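PDB 4PBQ: putative TRAP PERIPLASMIC SOLUTE BINDING PROTEIN, which probably serves as the periplasmic solute-binding component of a tripartite (TRAP) transporter, holding the sugar acid L-gulonate in its cleft. Local coordinates for residues I99-F109 with V319-K327; K153-F161 with I288-M298. All coordinates share one frame; numbering follows the deposited sequence.

Interaction 1: residues I99-F109 with V319-K327. With 2UF (L-gulonate), chain D.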
loop_
_atom_site.group_PDB
_atom_site.type_symbol
_atom_site.label_atom_id
_atom_site.label_comp_id
_atom_site.label_asym_id
_atom_site.label_seq_id
_atom_site.Cartn_x
_atom_site.Cartn_y
_atom_site.Cartn_z
ATOM N N ILE A 99 4.881 -10.210 -10.388
ATOM C CA ILE A 99 4.769 -11.012 -9.174
ATOM C C ILE A 99 4.672 -10.118 -7.930
ATOM O O ILE A 99 4.012 -10.463 -6.943
ATOM C CB ILE A 99 5.914 -12.060 -9.045
ATOM C CG1 ILE A 99 5.508 -13.108 -8.003
ATOM C CG2 ILE A 99 7.241 -11.397 -8.706
ATOM C CD1 ILE A 99 6.075 -14.473 -8.236
ATOM N N PHE A 100 5.319 -8.964 -7.983
ATOM C CA PHE A 100 5.339 -8.072 -6.813
ATOM C C PHE A 100 3.979 -7.470 -6.491
ATOM O O PHE A 100 3.765 -6.964 -5.386
ATOM C CB PHE A 100 6.372 -6.948 -6.996
ATOM C CG PHE A 100 7.759 -7.461 -7.236
ATOM C CD1 PHE A 100 8.335 -8.372 -6.351
ATOM C CD2 PHE A 100 8.486 -7.055 -8.334
ATOM C CE1 PHE A 100 9.620 -8.868 -6.567
ATOM C CE2 PHE A 100 9.758 -7.576 -8.575
ATOM C CZ PHE A 100 10.327 -8.477 -7.682
ATOM N N GLY A 101 3.056 -7.499 -7.446
ATOM C CA GLY A 101 1.751 -6.915 -7.224
ATOM C C GLY A 101 0.691 -7.865 -6.665
ATOM O O GLY A 101 -0.463 -7.454 -6.443
ATOM N N VAL A 102 1.074 -9.122 -6.436
ATOM C CA VAL A 102 0.114 -10.161 -6.076
ATOM C C VAL A 102 -0.670 -9.841 -4.798
ATOM O O VAL A 102 -1.833 -10.214 -4.690
ATOM C CB VAL A 102 0.788 -11.556 -5.962
ATOM C CG1 VAL A 102 1.783 -11.613 -4.810
ATOM C CG2 VAL A 102 -0.256 -12.650 -5.821
ATOM N N TRP A 103 -0.055 -9.132 -3.849
ATOM C CA TRP A 103 -0.699 -8.904 -2.548
ATOM C C TRP A 103 -1.936 -8.031 -2.658
ATOM O O TRP A 103 -2.763 -8.073 -1.769
ATOM C CB TRP A 103 0.285 -8.282 -1.531
ATOM C CG TRP A 103 1.609 -8.935 -1.601
ATOM C CD1 TRP A 103 2.797 -8.369 -1.989
ATOM C CD2 TRP A 103 1.900 -10.309 -1.305
ATOM N NE1 TRP A 103 3.798 -9.313 -1.962
ATOM C CE2 TRP A 103 3.267 -10.509 -1.541
ATOM C CE3 TRP A 103 1.130 -11.395 -0.864
ATOM C CZ2 TRP A 103 3.871 -11.735 -1.361
ATOM C CZ3 TRP A 103 1.751 -12.617 -0.680
ATOM C CH2 TRP A 103 3.091 -12.779 -0.933
ATOM N N GLU A 104 -2.029 -7.244 -3.735
ATOM C CA GLU A 104 -3.157 -6.366 -4.001
ATOM C C GLU A 104 -4.215 -6.997 -4.929
ATOM O O GLU A 104 -5.161 -6.333 -5.324
ATOM C CB GLU A 104 -2.671 -5.034 -4.572
ATOM C CG GLU A 104 -2.094 -4.099 -3.476
ATOM C CD GLU A 104 -1.451 -2.825 -4.029
ATOM O OE1 GLU A 104 -0.998 -2.850 -5.202
ATOM O OE2 GLU A 104 -1.461 -1.788 -3.312
ATOM N N TRP A 105 -4.103 -8.283 -5.236
ATOM C CA TRP A 105 -5.168 -8.923 -5.994
ATOM C C TRP A 105 -6.456 -8.886 -5.159
ATOM O O TRP A 105 -6.426 -9.094 -3.942
ATOM C CB TRP A 105 -4.775 -10.341 -6.394
ATOM C CG TRP A 105 -3.697 -10.389 -7.456
ATOM C CD1 TRP A 105 -3.034 -9.324 -8.004
ATOM C CD2 TRP A 105 -3.138 -11.556 -8.047
ATOM N NE1 TRP A 105 -2.101 -9.770 -8.920
ATOM C CE2 TRP A 105 -2.146 -11.135 -8.959
ATOM C CE3 TRP A 105 -3.381 -12.925 -7.903
ATOM C CZ2 TRP A 105 -1.415 -12.034 -9.726
ATOM C CZ3 TRP A 105 -2.654 -13.811 -8.673
ATOM C CH2 TRP A 105 -1.690 -13.361 -9.573
ATOM N N PRO A 106 -7.606 -8.637 -5.804
ATOM C CA PRO A 106 -8.834 -8.378 -5.024
ATOM C C PRO A 106 -9.302 -9.567 -4.189
ATOM O O PRO A 106 -9.246 -10.717 -4.631
ATOM C CB PRO A 106 -9.858 -8.020 -6.108
ATOM C CG PRO A 106 -9.029 -7.426 -7.185
ATOM C CD PRO A 106 -7.784 -8.277 -7.218
ATOM N N TYR A 107 -9.718 -9.292 -2.959
ATOM C CA TYR A 107 -10.295 -10.310 -2.073
ATOM C C TYR A 107 -9.332 -11.472 -1.719
ATOM O O TYR A 107 -9.748 -12.582 -1.385
ATOM C CB TYR A 107 -11.663 -10.781 -2.635
ATOM C CG TYR A 107 -12.567 -9.594 -2.918
ATOM C CD1 TYR A 107 -13.099 -8.850 -1.880
ATOM C CD2 TYR A 107 -12.846 -9.189 -4.219
ATOM C CE1 TYR A 107 -13.884 -7.709 -2.108
ATOM C CE2 TYR A 107 -13.617 -8.063 -4.466
ATOM C CZ TYR A 107 -14.160 -7.331 -3.417
ATOM O OH TYR A 107 -14.947 -6.225 -3.655
ATOM N N LEU A 108 -8.034 -11.182 -1.746
ATOM C CA LEU A 108 -7.021 -12.159 -1.382
ATOM C C LEU A 108 -7.031 -12.443 0.123
ATOM O O LEU A 108 -6.828 -13.587 0.536
ATOM C CB LEU A 108 -5.641 -11.661 -1.821
ATOM C CG LEU A 108 -4.495 -12.667 -1.835
ATOM C CD1 LEU A 108 -4.760 -13.805 -2.811
ATOM C CD2 LEU A 108 -3.204 -11.928 -2.182
ATOM N N PHE A 109 -7.286 -11.406 0.928
ATOM C CA PHE A 109 -7.238 -11.501 2.392
ATOM C C PHE A 109 -8.554 -11.108 3.041
ATOM O O PHE A 109 -9.119 -10.087 2.671
ATOM C CB PHE A 109 -6.183 -10.553 2.960
ATOM C CG PHE A 109 -4.818 -10.731 2.390
ATOM C CD1 PHE A 109 -4.248 -11.987 2.245
ATOM C CD2 PHE A 109 -4.075 -9.625 2.035
ATOM C CE1 PHE A 109 -2.974 -12.136 1.731
ATOM C CE2 PHE A 109 -2.783 -9.767 1.520
ATOM C CZ PHE A 109 -2.237 -11.019 1.370
ATOM N N VAL A 319 1.283 -19.727 -6.703
ATOM C CA VAL A 319 1.454 -18.681 -5.698
ATOM C C VAL A 319 0.179 -18.516 -4.892
ATOM O O VAL A 319 0.218 -18.470 -3.659
ATOM C CB VAL A 319 1.920 -17.342 -6.321
ATOM C CG1 VAL A 319 1.867 -16.205 -5.292
ATOM C CG2 VAL A 319 3.333 -17.485 -6.857
ATOM N N VAL A 320 -0.956 -18.475 -5.577
ATOM C CA VAL A 320 -2.226 -18.326 -4.888
ATOM C C VAL A 320 -2.477 -19.535 -3.966
ATOM O O VAL A 320 -2.999 -19.394 -2.857
ATOM C CB VAL A 320 -3.376 -18.107 -5.903
ATOM C CG1 VAL A 320 -4.728 -18.301 -5.241
ATOM C CG2 VAL A 320 -3.259 -16.723 -6.521
ATOM N N GLN A 321 -2.097 -20.724 -4.424
ATOM C CA GLN A 321 -2.193 -21.915 -3.589
ATOM C C GLN A 321 -1.366 -21.764 -2.310
ATOM O O GLN A 321 -1.832 -22.082 -1.222
ATOM C CB GLN A 321 -1.732 -23.154 -4.357
ATOM C CG GLN A 321 -1.519 -24.370 -3.455
ATOM C CD GLN A 321 -1.280 -25.653 -4.233
ATOM O OE1 GLN A 321 -1.360 -25.683 -5.469
ATOM N NE2 GLN A 321 -0.986 -26.725 -3.509
ATOM N N LYS A 322 -0.143 -21.270 -2.435
ATOM C CA LYS A 322 0.712 -21.127 -1.261
ATOM C C LYS A 322 0.192 -20.041 -0.327
ATOM O O LYS A 322 0.327 -20.140 0.894
ATOM C CB LYS A 322 2.151 -20.828 -1.675
ATOM C CG LYS A 322 2.826 -21.992 -2.412
ATOM C CD LYS A 322 4.331 -21.806 -2.473
ATOM C CE LYS A 322 4.967 -22.694 -3.528
ATOM N NZ LYS A 322 4.319 -24.018 -3.614
ATOM N N ILE A 323 -0.378 -18.993 -0.907
ATOM C CA ILE A 323 -0.965 -17.915 -0.118
ATOM C C ILE A 323 -2.144 -18.463 0.696
ATOM O O ILE A 323 -2.261 -18.221 1.902
ATOM C CB ILE A 323 -1.405 -16.761 -1.033
ATOM C CG1 ILE A 323 -0.167 -15.970 -1.490
ATOM C CG2 ILE A 323 -2.389 -15.854 -0.310
ATOM C CD1 ILE A 323 -0.436 -14.931 -2.566
ATOM N N ASN A 324 -2.998 -19.236 0.044
ATOM C CA ASN A 324 -4.117 -19.860 0.736
ATOM C C ASN A 324 -3.656 -20.843 1.819
ATOM O O ASN A 324 -4.229 -20.882 2.901
ATOM C CB ASN A 324 -5.066 -20.528 -0.266
ATOM C CG ASN A 324 -5.928 -19.514 -1.003
ATOM O OD1 ASN A 324 -6.196 -18.433 -0.486
ATOM N ND2 ASN A 324 -6.361 -19.857 -2.208
ATOM N N GLU A 325 -2.603 -21.604 1.546
ATOM C CA GLU A 325 -2.055 -22.525 2.542
ATOM C C GLU A 325 -1.484 -21.805 3.777
ATOM O O GLU A 325 -1.465 -22.368 4.869
ATOM C CB GLU A 325 -1.004 -23.418 1.887
ATOM C CG GLU A 325 -1.630 -24.364 0.865
ATOM C CD GLU A 325 -0.622 -25.112 0.001
ATOM O OE1 GLU A 325 0.559 -24.695 -0.069
ATOM O OE2 GLU A 325 -1.025 -26.126 -0.615
ATOM N N ALA A 326 -1.033 -20.563 3.605
ATOM C CA ALA A 326 -0.480 -19.785 4.714
ATOM C C ALA A 326 -1.549 -19.128 5.587
ATOM O O ALA A 326 -1.248 -18.654 6.685
ATOM C CB ALA A 326 0.471 -18.718 4.182
ATOM N N LYS A 327 -2.787 -19.085 5.111
ATOM C CA LYS A 327 -3.873 -18.499 5.890
ATOM C C LYS A 327 -4.191 -19.325 7.125
ATOM O O LYS A 327 -3.954 -20.552 7.168
ATOM C CB LYS A 327 -5.136 -18.347 5.037
ATOM C CG LYS A 327 -4.991 -17.329 3.918
ATOM C CD LYS A 327 -6.211 -17.300 3.020
ATOM C CE LYS A 327 -6.055 -16.240 1.898
ATOM N NZ LYS A 327 -7.213 -16.179 1.005
ATOM O OXT LYS A 327 -4.742 -18.776 8.093
HETATM O O6A 2UF D . -1.312 6.293 -4.887
HETATM C C6 2UF D . -1.996 5.408 -4.355
HETATM O O6B 2UF D . -3.235 5.350 -4.365
HETATM C C5 2UF D . -1.232 4.320 -3.572
HETATM O O5 2UF D . -2.071 3.835 -2.546
HETATM C C4 2UF D . -0.821 3.158 -4.503
HETATM O O4 2UF D . 0.131 3.624 -5.472
HETATM C C3 2UF D . -0.233 2.001 -3.666
HETATM O O3 2UF D . 0.809 2.451 -2.734
HETATM C C2 2UF D . 0.360 0.903 -4.566
HETATM O O2 2UF D . 0.532 -0.210 -3.710
HETATM C C1 2UF D . -0.629 0.477 -5.694
HETATM O O1 2UF D . -0.055 -0.655 -6.367
#
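Two tryptophan rings meet the C-terminal helix 316-326 here. Trp105 turns its edge to Val320, with CZ3 3.7 Å from CG2 and near the ring plane. In this family 7 solute-binding fold, the contact packs the 3-10 segment 99-104 and the type II turn Trp105-Leu108 against the last helix. One face of the Trp105 ring is taken by Val102 CG2, offset toward the rim, and the ring also stacks with Phe309. Trp103 has Val102 CG1 over the centre of one face, while its CZ3 reaches Ile323 CD1 at 3.7 Å. Val102 is thus wedged between the indoles: CG2, anti to the backbone N, also touches Ile323 CD1 at 4.0 Å. Ile323 buries more surface here than any other residue and uses both branches: besides the CD1 contacts, its CG2 meets Leu108 CD1, also at 4.0 Å, the two side chains crossing at about a right angle. On the far side of the 3-10 segment, Glu104 accepts hydrogen bonds from L-gulonate, O1 to OE1 (2.7 Å) and O2 to OE2 (2.6 Å); Ser232 also bonds OE2, consistent with a second-shell residue that positions the carboxylate. At the chain end, the extended Lys327 side chain carries NZ to two carbonyl oxygens. It donates to Asn324 OD1 at 2.9 Å and to Leu108 O at 2.7 Å, the latter with a C=O...N angle of 160° and NZ tilted 19° from the carbonyl plane.

Interaction 2: residues K153-F161 with I288-M298; sequences KKLEKFDDF and IVPSEAFKNDM
Phe294, on the first turn of helix 292-312, buries the largest area of this contact, its ring lying against the backbone of Glu156-Phe158. The loop between strands 136-151 and 165-168 here packs on the end of strand 286-288 and on the N-terminal end of the helix, where Ser291 is the N-cap, its OG accepting from Phe294 N at 3.1 Å. With CG anti to the backbone N (chi1 -172°), the ring extends beneath the loop, where Lys157 N lies 3.6 Å above one face and the Met298 methyl CE (selenomethionine) 3.8 Å above the centre of the opposite face. Phe161 CZ approaches the rim of Phe294 at CZ, 3.7 Å away, the ring planes 52° apart, and Met298 SE meets the edge of Phe161 in a Met-aromatic contact. Phe158 crosses Asp297 obliquely, ring and carboxylate planes 76° apart, their CB atoms 3.9 Å from each other. Ile288 sets CD1 against Lys154 CG and CG2 3.5 Å from Leu155 O, a buried carbonyl oxygen without a polar partner in the model. The polar links across the contact run through water. Two waters join Glu156 O to Ser291, one at N and the other at OG, and a third accepts from Phe158 N at 2.9 Å and donates to Asp297 OD2 at 2.8 Å.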
loop_
_atom_site.group_PDB
_atom_site.type_symbol
_atom_site.label_atom_id
_atom_site.label_comp_id
_atom_site.label_asym_id
_atom_site.label_seq_id
_atom_site.Cartn_x
_atom_site.Cartn_y
_atom_site.Cartn_z
ATOM N N LYS A 153 -20.514 10.754 -5.198
ATOM C CA LYS A 153 -21.773 10.107 -5.550
ATOM C C LYS A 153 -22.032 8.921 -4.622
ATOM O O LYS A 153 -21.149 8.119 -4.395
ATOM C CB LYS A 153 -21.699 9.587 -6.999
ATOM C CG LYS A 153 -21.609 10.661 -8.101
ATOM C CD LYS A 153 -21.437 10.008 -9.483
ATOM C CE LYS A 153 -21.351 11.025 -10.629
ATOM N NZ LYS A 153 -20.780 10.406 -11.893
ATOM N N LYS A 154 -23.260 8.778 -4.132
ATOM C CA LYS A 154 -23.597 7.636 -3.306
ATOM C C LYS A 154 -23.528 6.326 -4.113
ATOM O O LYS A 154 -24.044 6.245 -5.224
ATOM C CB LYS A 154 -24.976 7.841 -2.683
ATOM C CG LYS A 154 -25.527 6.640 -1.959
ATOM C CD LYS A 154 -26.937 6.908 -1.413
ATOM C CE LYS A 154 -26.895 7.415 0.012
ATOM N NZ LYS A 154 -28.264 7.467 0.622
ATOM N N LEU A 155 -22.866 5.317 -3.553
ATOM C CA LEU A 155 -22.788 4.002 -4.175
ATOM C C LEU A 155 -23.265 2.939 -3.187
ATOM O O LEU A 155 -22.639 2.726 -2.150
ATOM C CB LEU A 155 -21.352 3.691 -4.610
ATOM C CG LEU A 155 -20.626 4.795 -5.388
ATOM C CD1 LEU A 155 -19.153 4.440 -5.506
ATOM C CD2 LEU A 155 -21.265 4.996 -6.774
ATOM N N GLU A 156 -24.365 2.253 -3.500
ATOM C CA GLU A 156 -24.879 1.239 -2.578
ATOM C C GLU A 156 -25.334 -0.032 -3.283
ATOM O O GLU A 156 -25.820 -0.960 -2.643
ATOM C CB GLU A 156 -26.007 1.816 -1.705
ATOM C CG GLU A 156 -27.182 2.357 -2.474
ATOM C CD GLU A 156 -28.032 3.349 -1.659
ATOM O OE1 GLU A 156 -28.802 4.109 -2.281
ATOM O OE2 GLU A 156 -27.937 3.369 -0.413
ATOM N N LYS A 157 -25.148 -0.074 -4.598
ATOM C CA LYS A 157 -25.421 -1.280 -5.362
ATOM C C LYS A 157 -24.563 -1.253 -6.618
ATOM O O LYS A 157 -24.071 -0.204 -7.028
ATOM C CB LYS A 157 -26.911 -1.379 -5.720
ATOM C CG LYS A 157 -27.393 -0.277 -6.640
ATOM C CD LYS A 157 -28.891 -0.357 -6.909
ATOM C CE LYS A 157 -29.367 0.831 -7.743
ATOM N NZ LYS A 157 -29.261 2.154 -7.022
ATOM N N PHE A 158 -24.380 -2.409 -7.228
ATOM C CA PHE A 158 -23.402 -2.552 -8.290
ATOM C C PHE A 158 -23.732 -1.640 -9.464
ATOM O O PHE A 158 -22.829 -1.077 -10.084
ATOM C CB PHE A 158 -23.323 -4.013 -8.705
ATOM C CG PHE A 158 -22.179 -4.333 -9.612
ATOM C CD1 PHE A 158 -20.894 -4.510 -9.099
ATOM C CD2 PHE A 158 -22.375 -4.459 -10.966
ATOM C CE1 PHE A 158 -19.845 -4.831 -9.938
ATOM C CE2 PHE A 158 -21.329 -4.781 -11.811
ATOM C CZ PHE A 158 -20.073 -4.961 -11.306
ATOM N N ASP A 159 -25.016 -1.471 -9.763
ATOM C CA ASP A 159 -25.414 -0.612 -10.872
ATOM C C ASP A 159 -24.991 0.852 -10.675
ATOM O O ASP A 159 -24.915 1.604 -11.646
ATOM C CB ASP A 159 -26.921 -0.711 -11.153
ATOM C CG ASP A 159 -27.307 -2.038 -11.788
ATOM O OD1 ASP A 159 -26.448 -2.660 -12.444
ATOM O OD2 ASP A 159 -28.466 -2.463 -11.628
ATOM N N ASP A 160 -24.689 1.251 -9.441
ATOM C CA ASP A 160 -24.331 2.640 -9.187
ATOM C C ASP A 160 -22.942 2.972 -9.736
ATOM O O ASP A 160 -22.625 4.130 -9.933
ATOM C CB ASP A 160 -24.379 2.962 -7.688
ATOM C CG ASP A 160 -25.794 2.935 -7.112
ATOM O OD1 ASP A 160 -26.771 3.017 -7.881
ATOM O OD2 ASP A 160 -25.919 2.853 -5.865
ATOM N N PHE A 161 -22.118 1.960 -9.989
ATOM C CA PHE A 161 -20.799 2.183 -10.587
ATOM C C PHE A 161 -20.862 2.738 -12.016
ATOM O O PHE A 161 -19.897 3.384 -12.474
ATOM C CB PHE A 161 -20.033 0.869 -10.635
ATOM C CG PHE A 161 -19.532 0.397 -9.302
ATOM C CD1 PHE A 161 -19.105 1.293 -8.328
ATOM C CD2 PHE A 161 -19.481 -0.956 -9.022
ATOM C CE1 PHE A 161 -18.638 0.834 -7.113
ATOM C CE2 PHE A 161 -18.990 -1.407 -7.800
ATOM C CZ PHE A 161 -18.578 -0.526 -6.866
ATOM N N ILE A 288 -20.858 4.091 3.874
ATOM C CA ILE A 288 -21.774 3.063 3.410
ATOM C C ILE A 288 -21.098 1.704 3.578
ATOM O O ILE A 288 -20.001 1.472 3.049
ATOM C CB ILE A 288 -22.164 3.347 1.942
ATOM C CG1 ILE A 288 -22.982 4.653 1.891
ATOM C CG2 ILE A 288 -22.929 2.180 1.338
ATOM C CD1 ILE A 288 -23.249 5.190 0.501
ATOM N N VAL A 289 -21.698 0.827 4.372
ATOM C CA VAL A 289 -21.222 -0.556 4.424
ATOM C C VAL A 289 -22.010 -1.357 3.385
ATOM O O VAL A 289 -23.231 -1.403 3.449
ATOM C CB VAL A 289 -21.404 -1.164 5.809
ATOM C CG1 VAL A 289 -20.827 -2.580 5.846
ATOM C CG2 VAL A 289 -20.732 -0.277 6.863
ATOM N N PRO A 290 -21.318 -1.957 2.399
ATOM C CA PRO A 290 -22.070 -2.615 1.329
ATOM C C PRO A 290 -22.961 -3.726 1.858
ATOM O O PRO A 290 -22.591 -4.426 2.800
ATOM C CB PRO A 290 -20.972 -3.195 0.424
ATOM C CG PRO A 290 -19.804 -2.311 0.655
ATOM C CD PRO A 290 -19.870 -1.916 2.106
ATOM N N SER A 291 -24.120 -3.877 1.242
ATOM C CA SER A 291 -25.005 -4.982 1.558
ATOM C C SER A 291 -24.365 -6.305 1.146
ATOM O O SER A 291 -23.401 -6.333 0.386
ATOM C CB SER A 291 -26.313 -4.815 0.797
ATOM O OG SER A 291 -26.074 -4.838 -0.601
ATOM N N GLU A 292 -24.926 -7.415 1.602
ATOM C CA GLU A 292 -24.416 -8.709 1.185
ATOM C C GLU A 292 -24.460 -8.833 -0.336
ATOM O O GLU A 292 -23.544 -9.374 -0.931
ATOM C CB GLU A 292 -25.219 -9.858 1.810
ATOM C CG GLU A 292 -24.698 -11.234 1.384
ATOM C CD GLU A 292 -25.712 -12.363 1.553
ATOM O OE1 GLU A 292 -26.779 -12.142 2.170
ATOM O OE2 GLU A 292 -25.433 -13.482 1.058
ATOM N N ALA A 293 -25.544 -8.362 -0.951
ATOM C CA ALA A 293 -25.699 -8.440 -2.408
ATOM C C ALA A 293 -24.682 -7.580 -3.179
ATOM O O ALA A 293 -24.127 -8.006 -4.200
ATOM C CB ALA A 293 -27.125 -8.066 -2.806
ATOM N N PHE A 294 -24.455 -6.365 -2.693
ATOM C CA PHE A 294 -23.489 -5.456 -3.315
ATOM C C PHE A 294 -22.092 -6.074 -3.201
ATOM O O PHE A 294 -21.309 -6.107 -4.164
ATOM C CB PHE A 294 -23.569 -4.099 -2.607
ATOM C CG PHE A 294 -22.763 -2.989 -3.261
ATOM C CD1 PHE A 294 -22.166 -3.149 -4.498
ATOM C CD2 PHE A 294 -22.603 -1.776 -2.599
ATOM C CE1 PHE A 294 -21.426 -2.109 -5.055
ATOM C CE2 PHE A 294 -21.862 -0.739 -3.146
ATOM C CZ PHE A 294 -21.290 -0.896 -4.376
ATOM N N LYS A 295 -21.788 -6.561 -2.006
ATOM C CA LYS A 295 -20.566 -7.307 -1.738
ATOM C C LYS A 295 -20.358 -8.481 -2.696
ATOM O O LYS A 295 -19.304 -8.646 -3.294
ATOM C CB LYS A 295 -20.649 -7.882 -0.335
ATOM C CG LYS A 295 -19.396 -7.844 0.450
ATOM C CD LYS A 295 -19.577 -6.947 1.675
ATOM C CE LYS A 295 -19.273 -7.674 2.974
ATOM N NZ LYS A 295 -20.485 -8.197 3.653
ATOM N N ASN A 296 -21.360 -9.339 -2.799
ATOM C CA ASN A 296 -21.237 -10.499 -3.640
ATOM C C ASN A 296 -21.085 -10.118 -5.102
ATOM O O ASN A 296 -20.338 -10.748 -5.830
ATOM C CB ASN A 296 -22.457 -11.388 -3.471
ATOM C CG ASN A 296 -22.500 -12.058 -2.122
ATOM O OD1 ASN A 296 -21.475 -12.210 -1.460
ATOM N ND2 ASN A 296 -23.692 -12.484 -1.711
ATOM N N ASP A 297 -21.807 -9.094 -5.539
ATOM C CA ASP A 297 -21.682 -8.651 -6.915
ATOM C C ASP A 297 -20.258 -8.166 -7.203
ATOM O O ASP A 297 -19.737 -8.420 -8.284
ATOM C CB ASP A 297 -22.666 -7.531 -7.217
ATOM C CG ASP A 297 -24.082 -8.020 -7.433
ATOM O OD1 ASP A 297 -24.309 -9.241 -7.595
ATOM O OD2 ASP A 297 -24.971 -7.155 -7.454
HETATM N N MSE A 298 -19.642 -7.457 -6.260
HETATM C CA MSE A 298 -18.268 -6.970 -6.458
HETATM C C MSE A 298 -17.277 -8.147 -6.506
HETATM O O MSE A 298 -16.351 -8.185 -7.348
HETATM C CB MSE A 298 -17.885 -5.988 -5.350
HETATM C CG MSE A 298 -18.552 -4.629 -5.477
HETATM SE SE MSE A 298 -17.759 -3.322 -4.259
HETATM C CE MSE A 298 -18.797 -3.691 -2.679
HETATM O O HOH W 1 -24.953 -1.407 -0.156
HETATM O O HOH W 2 -27.590 -3.379 -2.455
HETATM O O HOH W 3 -25.433 -4.792 -6.022
#

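Overall arrangement
Interactions 1 and 2 have centres about 24 Å apart, and interaction 2 is nested along the chain inside the loop closed by interaction 1. Their second segments belong to consecutive helices, 316-326 and 292-312, which pack on the segment 99-109 and on the loop 153-161 respectively. The two contacts also meet directly: Tyr107 OH of interaction 1 packs 3.4 Å from Met298 CB of interaction 2. Interaction 1 is the one that reaches the ligand, through Glu104; Tyr32, Glu72, Leu91, Arg167, Asn171 and Asn207 also hydrogen-bond L-gulonate. Interaction 2 contributes none of the pocket residues and lies farther out, its centre about 23 Å from the centre of the chain against 14 Å.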